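Local coordinates for probable signal peptide protein (Ralstonia solanacearum, PDB 2QGU) that binds a phospholipid, here phosphatidylethanolamine, and as an MlaC-family protein probably carries phospholipids across the periplasm between the outer and inner membranes, at residues A[73-78]-A[96-101]; A[117-122]-A[139-144]; A[133-138]-A[152-157]. The protein carries 13 engineered substitutions. All blocks are in the same frame, centred on the assembly; numbering follows the deposited sequence. Where two conformers were deposited one is given.

Contact 1: residues A[73-78]-A[96-101]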
loop_
_atom_site.group_PDB
_atom_site.type_symbol
_atom_site.label_atom_id
_atom_site.label_comp_id
_atom_site.label_asym_id
_atom_site.label_seq_id
_atom_site.Cartn_x
_atom_site.Cartn_y
_atom_site.Cartn_z
ATOM N N ASP A 73 4.066 -6.095 -4.117
ATOM C CA ASP A 73 3.239 -7.008 -4.899
ATOM C C ASP A 73 1.783 -6.630 -4.668
ATOM O O ASP A 73 1.059 -7.277 -3.894
ATOM C CB ASP A 73 3.510 -8.468 -4.515
ATOM C CG ASP A 73 2.736 -9.465 -5.372
ATOM O OD1 ASP A 73 1.959 -9.048 -6.265
ATOM O OD2 ASP A 73 2.909 -10.678 -5.144
ATOM N N PHE A 74 1.365 -5.564 -5.342
ATOM C CA PHE A 74 0.018 -5.045 -5.150
ATOM C C PHE A 74 -1.064 -5.945 -5.757
ATOM O O PHE A 74 -2.224 -5.877 -5.350
ATOM C CB PHE A 74 -0.115 -3.595 -5.629
ATOM C CG PHE A 74 -1.331 -2.906 -5.083
ATOM C CD1 PHE A 74 -1.403 -2.549 -3.740
ATOM C CD2 PHE A 74 -2.419 -2.643 -5.899
ATOM C CE1 PHE A 74 -2.529 -1.929 -3.218
ATOM C CE2 PHE A 74 -3.554 -2.016 -5.385
ATOM C CZ PHE A 74 -3.609 -1.661 -4.040
ATOM N N LYS A 75 -0.686 -6.797 -6.708
ATOM C CA LYS A 75 -1.619 -7.794 -7.211
ATOM C C LYS A 75 -2.027 -8.723 -6.066
ATOM O O LYS A 75 -3.212 -9.038 -5.913
ATOM C CB LYS A 75 -1.012 -8.581 -8.367
ATOM C CG LYS A 75 -1.996 -9.518 -9.038
ATOM C CD LYS A 75 -1.347 -10.210 -10.215
ATOM C CE LYS A 75 -2.356 -11.012 -11.007
ATOM N NZ LYS A 75 -1.679 -11.781 -12.092
ATOM N N ARG A 76 -1.059 -9.143 -5.248
ATOM C CA ARG A 76 -1.395 -9.955 -4.075
ATOM C C ARG A 76 -2.298 -9.203 -3.095
ATOM O O ARG A 76 -3.263 -9.766 -2.592
ATOM C CB ARG A 76 -0.163 -10.516 -3.355
ATOM C CG ARG A 76 -0.579 -11.389 -2.171
ATOM C CD ARG A 76 0.497 -12.290 -1.608
ATOM N NE ARG A 76 -0.080 -13.069 -0.508
ATOM C CZ ARG A 76 0.619 -13.675 0.447
ATOM N NH1 ARG A 76 1.941 -13.625 0.452
ATOM N NH2 ARG A 76 -0.017 -14.338 1.402
ATOM N N THR A 77 -1.988 -7.933 -2.829
ATOM C CA THR A 77 -2.840 -7.121 -1.962
ATOM C C THR A 77 -4.280 -7.126 -2.467
ATOM O O THR A 77 -5.222 -7.257 -1.688
ATOM C CB THR A 77 -2.349 -5.672 -1.889
ATOM O OG1 THR A 77 -0.921 -5.655 -1.779
ATOM C CG2 THR A 77 -2.969 -4.951 -0.691
ATOM N N THR A 78 -4.433 -6.985 -3.782
ATOM C CA THR A 78 -5.754 -6.947 -4.401
ATOM C C THR A 78 -6.437 -8.308 -4.324
ATOM O O THR A 78 -7.631 -8.387 -4.042
ATOM C CB THR A 78 -5.669 -6.465 -5.856
ATOM O OG1 THR A 78 -5.060 -5.168 -5.889
ATOM C CG2 THR A 78 -7.063 -6.360 -6.477
ATOM N N GLN A 96 -8.766 -3.805 -13.705
ATOM C CA GLN A 96 -9.483 -2.576 -13.357
ATOM C C GLN A 96 -9.568 -2.376 -11.851
ATOM O O GLN A 96 -9.404 -1.255 -11.362
ATOM C CB GLN A 96 -10.889 -2.574 -13.958
ATOM C CG GLN A 96 -10.899 -2.521 -15.478
ATOM C CD GLN A 96 -12.278 -2.688 -16.076
ATOM O OE1 GLN A 96 -13.234 -3.055 -15.394
ATOM N NE2 GLN A 96 -12.384 -2.426 -17.371
ATOM N N ILE A 97 -9.836 -3.463 -11.131
ATOM C CA ILE A 97 -9.912 -3.419 -9.667
ATOM C C ILE A 97 -8.556 -3.111 -9.027
ATOM O O ILE A 97 -8.478 -2.273 -8.129
ATOM C CB ILE A 97 -10.581 -4.692 -9.090
ATOM C CG1 ILE A 97 -12.067 -4.699 -9.467
ATOM C CG2 ILE A 97 -10.431 -4.763 -7.565
ATOM C CD1 ILE A 97 -12.755 -6.043 -9.335
ATOM N N GLN A 98 -7.497 -3.771 -9.490
ATOM C CA GLN A 98 -6.159 -3.444 -9.000
ATOM C C GLN A 98 -5.829 -1.967 -9.226
ATOM O O GLN A 98 -5.349 -1.289 -8.316
ATOM C CB GLN A 98 -5.086 -4.335 -9.630
ATOM C CG GLN A 98 -3.722 -4.144 -8.974
ATOM C CD GLN A 98 -2.583 -4.889 -9.653
ATOM O OE1 GLN A 98 -1.426 -4.481 -9.545
ATOM N NE2 GLN A 98 -2.897 -5.979 -10.340
ATOM N N ASP A 99 -6.098 -1.472 -10.432
ATOM C CA ASP A 99 -5.802 -0.083 -10.770
ATOM C C ASP A 99 -6.633 0.897 -9.942
ATOM O O ASP A 99 -6.115 1.900 -9.450
ATOM C CB ASP A 99 -6.011 0.166 -12.266
ATOM C CG ASP A 99 -5.005 -0.576 -13.138
ATOM O OD1 ASP A 99 -4.023 -1.133 -12.605
ATOM O OD2 ASP A 99 -5.200 -0.598 -14.372
ATOM N N GLY A 100 -7.920 0.594 -9.773
ATOM C CA GLY A 100 -8.814 1.462 -9.002
ATOM C C GLY A 100 -8.493 1.464 -7.517
ATOM O O GLY A 100 -8.572 2.501 -6.860
ATOM N N PHE A 101 -8.152 0.290 -6.992
ATOM C CA PHE A 101 -7.744 0.129 -5.596
ATOM C C PHE A 101 -6.420 0.870 -5.336
ATOM O O PHE A 101 -6.300 1.613 -4.357
ATOM C CB PHE A 101 -7.663 -1.377 -5.290
ATOM C CG PHE A 101 -7.361 -1.741 -3.851
ATOM C CD1 PHE A 101 -7.683 -0.905 -2.784
ATOM C CD2 PHE A 101 -6.803 -2.988 -3.578
ATOM C CE1 PHE A 101 -7.400 -1.292 -1.470
ATOM C CE2 PHE A 101 -6.519 -3.384 -2.274
ATOM C CZ PHE A 101 -6.821 -2.538 -1.222
#
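Phe74 and Phe101 make the aromatic core of this helix-helix contact. CZ of Phe74 sits over one face of the Phe101 ring, offset toward the rim, and comes within 3.5 Å of Phe101 CD2. The two planes are inclined at 43°, with centroids 5.0 Å apart. Phe74 reaches across because its CG is anti to the backbone N (chi1 -163°). Its CE2 edge also lies beside the backbone carbonyl of Gln98, in the plane of the ring.

Apolar and mixed contacts flank the rings. The Gln98 side chain, extended and running past Phe74 in the opposite direction, lays its CG 3.7 Å from Phe74 CD2. Farther out, in one of its two deposited conformers, its amide lies against the start of the other helix, NE2 3.8 Å from Lys75 CB. Thr78 CG2 meets Ile97 CG2, while Thr78 OG1 lies at the edge of the Phe101 ring and 3.5 Å from Gln98 CG.

Helices 74-82 and 91-114 belong to the helical part of the MlaC fold. Their segments cross nearly perpendicularly, at 101°, with axes 9.7 Å apart, and Phe74 also lines the phospholipid pocket. Phe181 approaches Phe101 edge-to-face, continuing the aromatic cluster into helix 173-188.

No hydrogen bond links the segments; Thr78 and Asp73 find partners within their own segment. Thr78 OG1 donates to Phe74 O at 3.0 Å, arriving on the face of that carbonyl opposite to Thr78 N, so that one oxygen takes two donors and the hydroxyl is held while CG2 of Thr78 packs on Ile97. Asp73 is the N-cap of helix 74-82: its OD1 accepts from Arg76 N at 3.2 Å, from above the carboxylate plane. Thr77 OG1 instead bonds to Tyr164 O on the sheet.

Contact 2: residues A[117-122]-A[139-144]. Engineered in segment 117-122: Ala122 (natural residue Ser). With PEF (di-palmitoyl-3-sn-phosphatidylethanolamine), chain B.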
loop_
_atom_site.group_PDB
_atom_site.type_symbol
_atom_site.label_atom_id
_atom_site.label_comp_id
_atom_site.label_asym_id
_atom_site.label_seq_id
_atom_site.Cartn_x
_atom_site.Cartn_y
_atom_site.Cartn_z
ATOM N N ARG A 117 8.335 16.085 6.193
ATOM C CA ARG A 117 9.397 17.088 6.287
ATOM C C ARG A 117 10.643 16.499 6.944
ATOM O O ARG A 117 11.704 16.420 6.325
ATOM C CB ARG A 117 8.931 18.325 7.075
ATOM C CG ARG A 117 7.769 19.110 6.466
ATOM C CD ARG A 117 8.145 19.806 5.164
ATOM N NE ARG A 117 7.037 20.607 4.648
ATOM C CZ ARG A 117 6.062 20.142 3.869
ATOM N NH1 ARG A 117 6.034 18.865 3.500
ATOM N NH2 ARG A 117 5.106 20.966 3.458
ATOM N N ASN A 118 10.506 16.079 8.199
ATOM C CA ASN A 118 11.654 15.656 8.995
ATOM C C ASN A 118 11.574 14.219 9.516
ATOM O O ASN A 118 12.424 13.792 10.307
ATOM C CB ASN A 118 11.864 16.615 10.173
ATOM C CG ASN A 118 11.996 18.065 9.742
ATOM O OD1 ASN A 118 11.302 18.940 10.261
ATOM N ND2 ASN A 118 12.876 18.325 8.786
ATOM N N GLN A 119 10.563 13.474 9.071
ATOM C CA GLN A 119 10.323 12.125 9.584
ATOM C C GLN A 119 11.515 11.212 9.403
ATOM O O GLN A 119 12.143 11.196 8.346
ATOM C CB GLN A 119 9.112 11.481 8.912
ATOM C CG GLN A 119 7.778 11.970 9.433
ATOM C CD GLN A 119 7.300 13.228 8.743
ATOM O OE1 GLN A 119 8.031 13.848 7.962
ATOM N NE2 GLN A 119 6.067 13.614 9.028
ATOM N N THR A 120 11.812 10.461 10.459
ATOM C CA THR A 120 12.803 9.401 10.429
ATOM C C THR A 120 12.117 8.117 10.889
ATOM O O THR A 120 11.046 8.165 11.492
ATOM C CB THR A 120 13.995 9.708 11.357
ATOM O OG1 THR A 120 13.521 9.911 12.691
ATOM C CG2 THR A 120 14.767 10.949 10.880
ATOM N N VAL A 121 12.737 6.976 10.611
ATOM C CA VAL A 121 12.132 5.686 10.939
ATOM C C VAL A 121 13.126 4.759 11.634
ATOM O O VAL A 121 14.286 4.648 11.222
ATOM C CB VAL A 121 11.496 5.017 9.682
ATOM C CG1 VAL A 121 12.504 4.911 8.545
ATOM C CG2 VAL A 121 10.893 3.658 10.013
ATOM N N ALA A 122 12.656 4.118 12.702
ATOM C CA ALA A 122 13.434 3.141 13.442
ATOM C C ALA A 122 12.760 1.792 13.256
ATOM O O ALA A 122 11.526 1.697 13.275
ATOM C CB ALA A 122 13.481 3.511 14.905
ATOM N N SER A 139 8.104 -1.277 12.343
ATOM C CA SER A 139 8.832 -0.016 12.405
ATOM C C SER A 139 8.027 1.072 13.107
ATOM O O SER A 139 6.811 0.947 13.294
ATOM C CB SER A 139 9.222 0.455 10.996
ATOM O OG SER A 139 8.146 1.116 10.343
ATOM N N THR A 140 8.733 2.135 13.491
ATOM C CA THR A 140 8.126 3.309 14.106
ATOM C C THR A 140 8.660 4.551 13.408
ATOM O O THR A 140 9.876 4.787 13.381
ATOM C CB THR A 140 8.472 3.412 15.614
ATOM O OG1 THR A 140 8.195 2.174 16.285
ATOM C CG2 THR A 140 7.675 4.531 16.262
ATOM N N VAL A 141 7.754 5.336 12.842
ATOM C CA VAL A 141 8.096 6.618 12.236
ATOM C C VAL A 141 8.021 7.682 13.329
ATOM O O VAL A 141 7.045 7.724 14.087
ATOM C CB VAL A 141 7.114 6.979 11.095
ATOM C CG1 VAL A 141 7.448 8.338 10.487
ATOM C CG2 VAL A 141 7.132 5.903 10.017
ATOM N N ASN A 142 9.048 8.527 13.422
ATOM C CA ASN A 142 8.951 9.711 14.267
ATOM C C ASN A 142 8.235 10.816 13.498
ATOM O O ASN A 142 8.806 11.422 12.592
ATOM C CB ASN A 142 10.326 10.200 14.730
ATOM C CG ASN A 142 10.232 11.484 15.529
ATOM O OD1 ASN A 142 9.211 11.752 16.166
ATOM N ND2 ASN A 142 11.285 12.294 15.489
ATOM N N ASN A 143 6.973 11.046 13.853
ATOM C CA ASN A 143 6.152 12.060 13.208
ATOM C C ASN A 143 6.051 13.298 14.080
ATOM O O ASN A 143 5.098 13.450 14.845
ATOM C CB ASN A 143 4.750 11.502 12.919
ATOM C CG ASN A 143 3.850 12.514 12.227
ATOM O OD1 ASN A 143 4.287 13.245 11.341
ATOM N ND2 ASN A 143 2.582 12.564 12.637
ATOM N N ASN A 144 7.042 14.183 13.961
ATOM C CA ASN A 144 7.095 15.417 14.759
ATOM C C ASN A 144 6.935 15.111 16.257
ATOM O O ASN A 144 6.226 15.822 16.977
ATOM C CB ASN A 144 6.031 16.435 14.298
ATOM C CG ASN A 144 6.049 16.682 12.792
ATOM O OD1 ASN A 144 5.054 16.442 12.098
ATOM N ND2 ASN A 144 7.174 17.168 12.283
HETATM C C2 PEF B . 0.420 10.844 9.182
HETATM C C1 PEF B . -0.242 11.751 10.218
HETATM N N PEF B . -3.878 16.425 10.664
HETATM C C3 PEF B . 1.911 11.109 9.161
HETATM C C4 PEF B . -3.121 14.131 10.260
HETATM C C5 PEF B . -4.251 15.009 10.789
HETATM C C10 PEF B . -0.766 8.889 8.705
HETATM C C11 PEF B . -0.907 7.373 8.742
HETATM C C12 PEF B . 0.331 6.719 8.129
HETATM C C13 PEF B . 0.322 6.948 6.621
HETATM C C14 PEF B . 1.360 6.092 5.920
HETATM C C15 PEF B . 1.262 6.300 4.411
HETATM C C16 PEF B . 2.057 5.231 3.667
HETATM C C17 PEF B . 1.733 5.244 2.177
HETATM C C18 PEF B . 0.530 4.349 1.872
HETATM C C19 PEF B . 0.769 3.537 0.602
HETATM C C20 PEF B . 0.354 4.335 -0.638
HETATM C C21 PEF B . 0.659 3.555 -1.914
HETATM C C22 PEF B . -0.382 2.459 -2.143
HETATM C C23 PEF B . -0.230 1.836 -3.530
HETATM C C24 PEF B . 0.608 0.561 -3.476
HETATM C C25 PEF B . 1.219 0.250 -4.840
HETATM C C30 PEF B . 3.906 10.283 8.303
HETATM C C31 PEF B . 4.796 9.567 7.487
HETATM C C32 PEF B . 4.269 8.980 6.345
HETATM C C33 PEF B . 5.397 8.487 5.416
HETATM C C34 PEF B . 5.604 6.965 5.485
HETATM C C35 PEF B . 6.125 6.383 4.157
HETATM C C36 PEF B . 5.947 4.997 4.103
HETATM C C37 PEF B . 6.240 4.453 2.848
HETATM C C38 PEF B . 6.046 3.067 2.853
HETATM C C39 PEF B . 6.200 2.434 1.464
HETATM C C40 PEF B . 5.717 0.970 1.439
HETATM C C41 PEF B . 4.209 0.872 1.139
HETATM C C42 PEF B . 3.824 -0.508 0.597
HETATM C C43 PEF B . 2.316 -0.763 0.731
HETATM C C44 PEF B . 1.910 -2.093 0.085
HETATM C C45 PEF B . 0.407 -2.347 0.223
HETATM O O4 PEF B . -1.485 9.553 7.952
HETATM O O5 PEF B . 4.386 10.794 9.310
HETATM O O2 PEF B . 0.171 9.466 9.513
HETATM O O3 PEF B . 2.565 10.438 8.053
HETATM O O1P PEF B . 0.381 14.305 11.852
HETATM O O2P PEF B . -0.561 15.546 9.823
HETATM O O3P PEF B . -0.276 13.090 9.718
HETATM O O4P PEF B . -2.040 14.112 11.209
HETATM P P PEF B . -0.532 14.348 10.683
HETATM O O HOH W 1 12.516 12.455 12.763
#
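Gln119 NE2 donates to Asn143 OD1 at 2.9 Å, joining two amides that lie side by side and nearly coplanar, 11° apart. Both reach the bound phosphatidylethanolamine. Asn143 ND2 gives a fairly straight bond (163°) to phosphate oxygen O1P at 2.9 Å, and Gln119 NE2 makes a weak one to the ester carbonyl O5. The Gln119 chain bends at chi2 (86°), which turns CD back, and Arg117 N, in the carbonyl plane, holds OE1 at 2.9 Å. Asn143 ND2 also bonds to Glu146 OE1.

Main-chain bonds then pair the antiparallel strands of the hairpin. Ala122, an engineered residue, and Thr140 form a hydrogen-bonded pair, with Ala122 N to Thr140 O at 2.9 Å and Thr140 N to Ala122 O at 2.8 Å. Beyond them Asn142 N donates to Thr120 O. Water 1 is held by Asn118 O and Thr120 OG1, with a weak bond from Asn142 ND2; Asn142 OD1 bonds to Gly145 N.

Val121 and Val141 face each other as a non-hydrogen-bonded pair. Val141 CG1 lies 3.8 Å from Gln119 CG.

With OE1 taken by Arg117 N, the Gln119 amide is oriented so that NE2 points to Asn143 OD1; that in turn leaves ND2 of Asn143 toward the phosphate, consistent with a site that offers N-H donors to the charged phosphate oxygens of the lipid.

Contact 3: residues A[133-138]-A[152-157]; sequences TDVVVR and YRVEKS. Engineered in segment 152-157: Val154 (natural residue Met).
Water 2 bridges the strands, donating to Asp134 OD1 at 2.7 Å and, weakly, to Val135 O; in one of the two deposited conformers of Arg153 it also accepts from NH1 at 2.8 Å, in the guanidinium plane. In that conformer NH1 comes within 3.4 Å of Val136 CG2. Arg153 also makes a cation-pi contact with Trp172, and Asp134 OD1 has Tyr164 OH as a further partner.

Beneath it, strands 134-143 and 146-157 pair as an antiparallel hairpin. Val135 and Val154 exchange two main-chain bonds, as do Val137 and Tyr152, and Lys156 N donates to Thr133 O at 2.8 Å.

Side chains of Val135, Val137, Tyr152 and the engineered Val154 share one face. Val137 holds CG1 anti to the backbone N (chi1 172°) and CG2 anti to the carbonyl carbon, where CG2 meets Val154 CG2 at 3.8 Å. The Tyr152 ring turns its CD2 edge to Val137 O at 3.6 Å. Helix 31-47 packs against this face, and Tyr152 touches the lipid.

On the other face Asp134 OD2 lies 4.6 Å from Glu155 OE1. Both carboxylates bond to Arg76, whose positive charge probably offsets their mutual repulsion.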
loop_
_atom_site.group_PDB
_atom_site.type_symbol
_atom_site.label_atom_id
_atom_site.label_comp_id
_atom_site.label_asym_id
_atom_site.label_seq_id
_atom_site.Cartn_x
_atom_site.Cartn_y
_atom_site.Cartn_z
ATOM N N THR A 133 9.770 -17.207 4.415
ATOM C CA THR A 133 9.504 -16.525 3.143
ATOM C C THR A 133 8.290 -15.595 3.167
ATOM O O THR A 133 7.999 -14.926 2.176
ATOM C CB THR A 133 9.336 -17.526 1.994
ATOM O OG1 THR A 133 8.304 -18.454 2.338
ATOM C CG2 THR A 133 10.650 -18.269 1.721
ATOM N N ASP A 134 7.578 -15.563 4.292
ATOM C CA ASP A 134 6.427 -14.684 4.448
ATOM C C ASP A 134 6.459 -14.152 5.872
ATOM O O ASP A 134 6.137 -14.866 6.828
ATOM C CB ASP A 134 5.123 -15.429 4.149
ATOM C CG ASP A 134 4.001 -14.493 3.750
ATOM O OD1 ASP A 134 3.838 -13.445 4.401
ATOM O OD2 ASP A 134 3.287 -14.788 2.769
ATOM N N VAL A 135 6.862 -12.894 6.004
ATOM C CA VAL A 135 7.302 -12.352 7.295
ATOM C C VAL A 135 6.714 -10.967 7.549
ATOM O O VAL A 135 6.105 -10.367 6.657
ATOM C CB VAL A 135 8.857 -12.284 7.372
ATOM C CG1 VAL A 135 9.475 -13.659 7.088
ATOM C CG2 VAL A 135 9.399 -11.252 6.399
ATOM N N VAL A 136 6.901 -10.466 8.769
ATOM C CA VAL A 136 6.490 -9.108 9.120
ATOM C C VAL A 136 7.717 -8.295 9.514
ATOM O O VAL A 136 8.578 -8.777 10.249
ATOM C CB VAL A 136 5.426 -9.130 10.250
ATOM C CG1 VAL A 136 5.167 -7.735 10.837
ATOM C CG2 VAL A 136 4.123 -9.735 9.729
ATOM N N VAL A 137 7.796 -7.076 8.986
ATOM C CA VAL A 137 8.806 -6.092 9.377
ATOM C C VAL A 137 8.088 -4.974 10.123
ATOM O O VAL A 137 7.109 -4.415 9.617
ATOM C CB VAL A 137 9.543 -5.525 8.138
ATOM C CG1 VAL A 137 10.454 -4.355 8.513
ATOM C CG2 VAL A 137 10.330 -6.630 7.430
ATOM N N ARG A 138 8.554 -4.672 11.333
ATOM C CA ARG A 138 7.889 -3.687 12.179
ATOM C C ARG A 138 8.748 -2.442 12.348
ATOM O O ARG A 138 9.969 -2.526 12.483
ATOM C CB ARG A 138 7.545 -4.289 13.543
ATOM C CG ARG A 138 6.703 -5.572 13.471
ATOM C CD ARG A 138 6.143 -5.946 14.837
ATOM N NE ARG A 138 5.172 -4.946 15.283
ATOM C CZ ARG A 138 4.930 -4.629 16.550
ATOM N NH1 ARG A 138 5.600 -5.207 17.541
ATOM N NH2 ARG A 138 4.031 -3.697 16.824
ATOM N N TYR A 152 4.849 -4.125 7.985
ATOM C CA TYR A 152 4.755 -4.568 6.600
ATOM C C TYR A 152 4.743 -6.072 6.522
ATOM O O TYR A 152 5.497 -6.728 7.241
ATOM C CB TYR A 152 5.963 -4.065 5.802
ATOM C CG TYR A 152 6.165 -2.582 5.904
ATOM C CD1 TYR A 152 5.601 -1.723 4.965
ATOM C CD2 TYR A 152 6.912 -2.030 6.947
ATOM C CE1 TYR A 152 5.773 -0.354 5.056
ATOM C CE2 TYR A 152 7.092 -0.650 7.052
ATOM C CZ TYR A 152 6.514 0.182 6.098
ATOM O OH TYR A 152 6.662 1.552 6.154
ATOM N N ARG A 153 3.890 -6.621 5.664
ATOM C CA ARG A 153 3.997 -8.029 5.297
ATOM C C ARG A 153 4.855 -8.123 4.048
ATOM O O ARG A 153 4.661 -7.368 3.090
ATOM C CB ARG A 153 2.624 -8.673 5.076
ATOM C CG ARG A 153 1.811 -8.836 6.344
ATOM C CD ARG A 153 0.797 -9.964 6.234
ATOM N NE ARG A 153 0.055 -10.121 7.481
ATOM C CZ ARG A 153 0.449 -10.861 8.515
ATOM N NH1 ARG A 153 1.587 -11.546 8.467
ATOM N NH2 ARG A 153 -0.307 -10.924 9.603
ATOM N N VAL A 154 5.819 -9.037 4.076
ATOM C CA VAL A 154 6.795 -9.157 3.000
ATOM C C VAL A 154 6.915 -10.615 2.597
ATOM O O VAL A 154 7.021 -11.493 3.449
ATOM C CB VAL A 154 8.195 -8.603 3.416
ATOM C CG1 VAL A 154 8.952 -8.123 2.199
ATOM C CG2 VAL A 154 8.066 -7.454 4.435
ATOM N N GLU A 155 6.869 -10.867 1.293
ATOM C CA GLU A 155 6.968 -12.225 0.771
ATOM C C GLU A 155 8.149 -12.342 -0.182
ATOM O O GLU A 155 8.353 -11.469 -1.029
ATOM C CB GLU A 155 5.674 -12.628 0.058
ATOM C CG GLU A 155 5.719 -14.061 -0.479
ATOM C CD GLU A 155 4.547 -14.442 -1.366
ATOM O OE1 GLU A 155 3.698 -13.583 -1.689
ATOM O OE2 GLU A 155 4.493 -15.634 -1.753
ATOM N N LYS A 156 8.910 -13.428 -0.047
ATOM C CA LYS A 156 10.056 -13.664 -0.911
ATOM C C LYS A 156 9.600 -14.389 -2.164
ATOM O O LYS A 156 9.238 -15.568 -2.109
ATOM C CB LYS A 156 11.144 -14.467 -0.195
ATOM C CG LYS A 156 12.492 -14.380 -0.892
ATOM C CD LYS A 156 13.569 -15.080 -0.097
ATOM C CE LYS A 156 14.934 -14.821 -0.703
ATOM N NZ LYS A 156 16.011 -15.367 0.168
ATOM N N SER A 157 9.609 -13.651 -3.275
ATOM C CA SER A 157 9.249 -14.160 -4.595
ATOM C C SER A 157 10.516 -14.630 -5.306
ATOM O O SER A 157 11.618 -14.321 -4.851
ATOM C CB SER A 157 8.556 -13.057 -5.415
ATOM O OG SER A 157 9.451 -12.006 -5.772
HETATM O O HOH W 2 3.640 -11.910 6.601
#

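Contacts 2 and 3 are successive parts of one antiparallel sheet: they share strand 134-143, their centres lie 21 Å apart, and they touch where Ser139 OG approaches Tyr152 CE2 at 3.9 Å. Contact 1 belongs to the helices. It meets contact 3 through Arg76, whose NH1 makes salt bridges to Glu155 OE1 at 2.8 Å and Asp134 OD2 at 2.9 Å, tying helix 74-82 to the sheet. Contacts 1 and 2 do not touch; their nearest atoms are about 17 Å apart, on opposite sides of the chain's centre. The lipid spans that gap: its head group meets contact 2, while Tyr152 of contact 3 and Phe74 of contact 1 both line its pocket.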